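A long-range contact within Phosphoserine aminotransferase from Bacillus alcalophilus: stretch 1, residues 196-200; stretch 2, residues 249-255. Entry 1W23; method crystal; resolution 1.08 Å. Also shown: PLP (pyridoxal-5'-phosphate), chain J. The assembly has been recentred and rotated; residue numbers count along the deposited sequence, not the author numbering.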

# COMPACT_ATOMS: atom_id res chain seq x y z
N LYS A 196 2.16 3.40 13.09
CA LYS A 196 2.20 3.68 14.56
C LYS A 196 3.29 4.68 14.87
O LYS A 196 2.93 5.71 15.46
CB LYS A 196 2.31 2.35 15.31
CG LYS A 196 1.04 1.57 15.45
CD LYS A 196 0.94 0.12 14.98
CE LYS A 196 -0.49 -0.37 14.89
NZ LYS A 196 -0.73 -1.89 14.65
N ASN A 197 4.55 4.48 14.55
CA ASN A 197 5.66 5.37 14.85
C ASN A 197 6.41 5.93 13.68
O ASN A 197 7.33 6.75 13.91
CB ASN A 197 6.72 4.63 15.67
CG ASN A 197 6.51 4.81 17.10
OD1 ASN A 197 5.78 5.66 17.61
ND2 ASN A 197 7.32 4.00 17.72
N LEU A 198 6.02 5.49 12.46
CA LEU A 198 6.84 5.94 11.37
C LEU A 198 6.15 6.77 10.32
O LEU A 198 6.83 7.44 9.56
CB LEU A 198 7.51 4.75 10.73
CG LEU A 198 8.37 3.90 11.65
CD1 LEU A 198 8.98 2.75 10.84
CD2 LEU A 198 9.44 4.74 12.34
N GLY A 199 4.84 6.72 10.25
CA GLY A 199 4.36 7.34 8.99
C GLY A 199 2.89 6.89 8.90
O GLY A 199 2.33 6.26 9.78
N PRO A 200 2.34 7.17 7.80
CA PRO A 200 0.98 6.72 7.54
C PRO A 200 1.01 5.25 7.06
O PRO A 200 1.95 4.59 6.87
CB PRO A 200 0.43 7.71 6.50
CG PRO A 200 1.64 8.00 5.66
CD PRO A 200 2.72 8.16 6.73
N ASN A 249 9.51 12.19 5.83
CA ASN A 249 9.25 13.40 6.62
C ASN A 249 9.19 13.10 8.11
O ASN A 249 9.73 13.92 8.93
CB ASN A 249 7.95 14.05 6.18
CG ASN A 249 8.00 14.73 4.84
OD1 ASN A 249 8.99 14.66 4.10
ND2 ASN A 249 6.92 15.48 4.56
N VAL A 250 8.58 12.02 8.53
CA VAL A 250 8.54 11.66 9.97
C VAL A 250 9.92 11.37 10.49
O VAL A 250 10.30 11.82 11.58
CB VAL A 250 7.57 10.49 10.19
CG1 VAL A 250 7.68 9.99 11.63
CG2 VAL A 250 6.14 10.92 9.89
N LEU A 251 10.73 10.62 9.72
CA LEU A 251 12.09 10.31 10.16
C LEU A 251 12.93 11.59 10.29
O LEU A 251 13.76 11.71 11.21
CB LEU A 251 12.76 9.33 9.20
CG LEU A 251 12.12 7.96 9.08
CD1 LEU A 251 12.70 7.22 7.88
CD2 LEU A 251 12.35 7.18 10.35
N ASP A 252 12.75 12.55 9.41
CA ASP A 252 13.46 13.85 9.53
C ASP A 252 13.09 14.50 10.86
O ASP A 252 13.98 15.08 11.52
CB ASP A 252 13.13 14.78 8.38
CG ASP A 252 14.10 14.80 7.22
OD1 ASP A 252 15.31 14.62 7.48
OD2 ASP A 252 13.64 15.03 6.09
N TRP A 253 11.85 14.45 11.27
CA TRP A 253 11.42 15.02 12.56
C TRP A 253 12.04 14.25 13.71
O TRP A 253 12.54 14.88 14.67
CB TRP A 253 9.88 15.01 12.61
CG TRP A 253 9.35 15.33 13.95
CD1 TRP A 253 9.17 16.57 14.49
CD2 TRP A 253 8.91 14.39 14.94
NE1 TRP A 253 8.65 16.47 15.76
CE2 TRP A 253 8.48 15.13 16.06
CE3 TRP A 253 8.81 13.00 15.03
CZ2 TRP A 253 7.98 14.55 17.23
CZ3 TRP A 253 8.32 12.41 16.17
CH2 TRP A 253 7.91 13.19 17.25
N ILE A 254 12.06 12.92 13.70
CA ILE A 254 12.71 12.17 14.76
C ILE A 254 14.15 12.62 14.91
O ILE A 254 14.66 12.81 16.01
CB ILE A 254 12.58 10.65 14.56
CG1 ILE A 254 11.11 10.19 14.53
CG2 ILE A 254 13.35 9.90 15.64
CD1 ILE A 254 10.93 8.71 14.19
N LYS A 255 14.86 12.70 13.77
CA LYS A 255 16.26 13.12 13.79
C LYS A 255 16.38 14.52 14.37
O LYS A 255 17.28 14.77 15.21
CB LYS A 255 16.84 13.05 12.35
CG LYS A 255 18.29 13.56 12.30
CD LYS A 255 18.94 13.30 10.97
CE LYS A 255 20.32 13.91 10.87
NZ LYS A 255 20.97 13.53 9.58
N1 PLP J . 1.44 -6.43 14.50
C2 PLP J . 1.27 -5.48 15.49
C2A PLP J . 2.15 -5.60 16.68
C3 PLP J . 0.33 -4.47 15.34
O3 PLP J . 0.19 -3.56 16.27
C4 PLP J . -0.49 -4.44 14.15
C4A PLP J . -1.45 -3.31 13.97
C5 PLP J . -0.28 -5.41 13.16
C6 PLP J . 0.67 -6.40 13.37
C5A PLP J . -1.09 -5.48 11.90
O4P PLP J . -0.58 -4.47 10.95
P PLP J . -1.35 -4.27 9.52
O1P PLP J . -2.74 -3.83 9.84
O2P PLP J . -1.32 -5.62 8.82
O3P PLP J . -0.45 -3.24 8.86

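The most unusual feature of this contact is a backbone carbonyl that is buried without a polar partner. The oxygen of Leu-198 lies 3.2 Å from CB of Val-250, the shortest approach between the two stretches, and it finds no hydrogen-bond partner anywhere in the model. The helical segment 249-255, part of a longer helix, meets it with aliphatic carbon, and the amides of Trp-253, Ile-254 and Lys-255 are already engaged in helical bonds, among them the one from Ile-254 N to Val-250 O at 3.0 Å. No hydrogen bond crosses between the stretches, so the contact rests on packing alone.

Val-250 is the helical residue most involved. Its CA-to-CB bond points toward the first stretch, and its side chain, with chi1 in the t well, meets three successive residues of that stretch. Besides the approach to the Leu-198 carbonyl, CG1 of Val-250 lies 4.0 Å from O of Asn-197, while CG2 of Val-250 comes within 4.1 Å of CA of Gly-199. One turn further along the helix, Ile-254 also points toward the first stretch, and its CD1 reaches to 4.1 Å from O of Asn-197. That carbonyl is therefore approached by methyl groups from two residues four positions apart. The amide side chain of Asn-197 takes no part here; both its polar atoms are hydrogen-bonded elsewhere in the structure.

The one contact between apolar side chains joins Leu-198 and Leu-251, with CD2 of Leu-198 4.3 Å from CD2 of Leu-251. Both CA-to-CB bonds run sideways, but the end of the Leu-251 side chain comes nearer and brings the two methyls into loose contact. Both leucines adopt the common m,t rotamer.

Gly-199 marks the closest backbone approach, its CA lying 6.1 Å from CA of Val-250. Its phi/psi of 166/-171 would jam a CB against the preceding carbonyl, and an ideal CB would also sit 2.9 Å from CD of Pro-200. The local backbone thus calls for glycine; the helix does not, since the same CB would stand 4.6 Å from CG2 of Val-250.

At the start of the first stretch, Lys-196 lies out of reach of the helix and carries the cofactor instead. Its NZ is covalently joined to C4A of PLP at 1.7 Å and makes a weak hydrogen bond to O3 of PLP, with NZ and O3 2.5 Å apart. The packing against the helix therefore begins at Asn-197, immediately after the residue that anchors the cofactor.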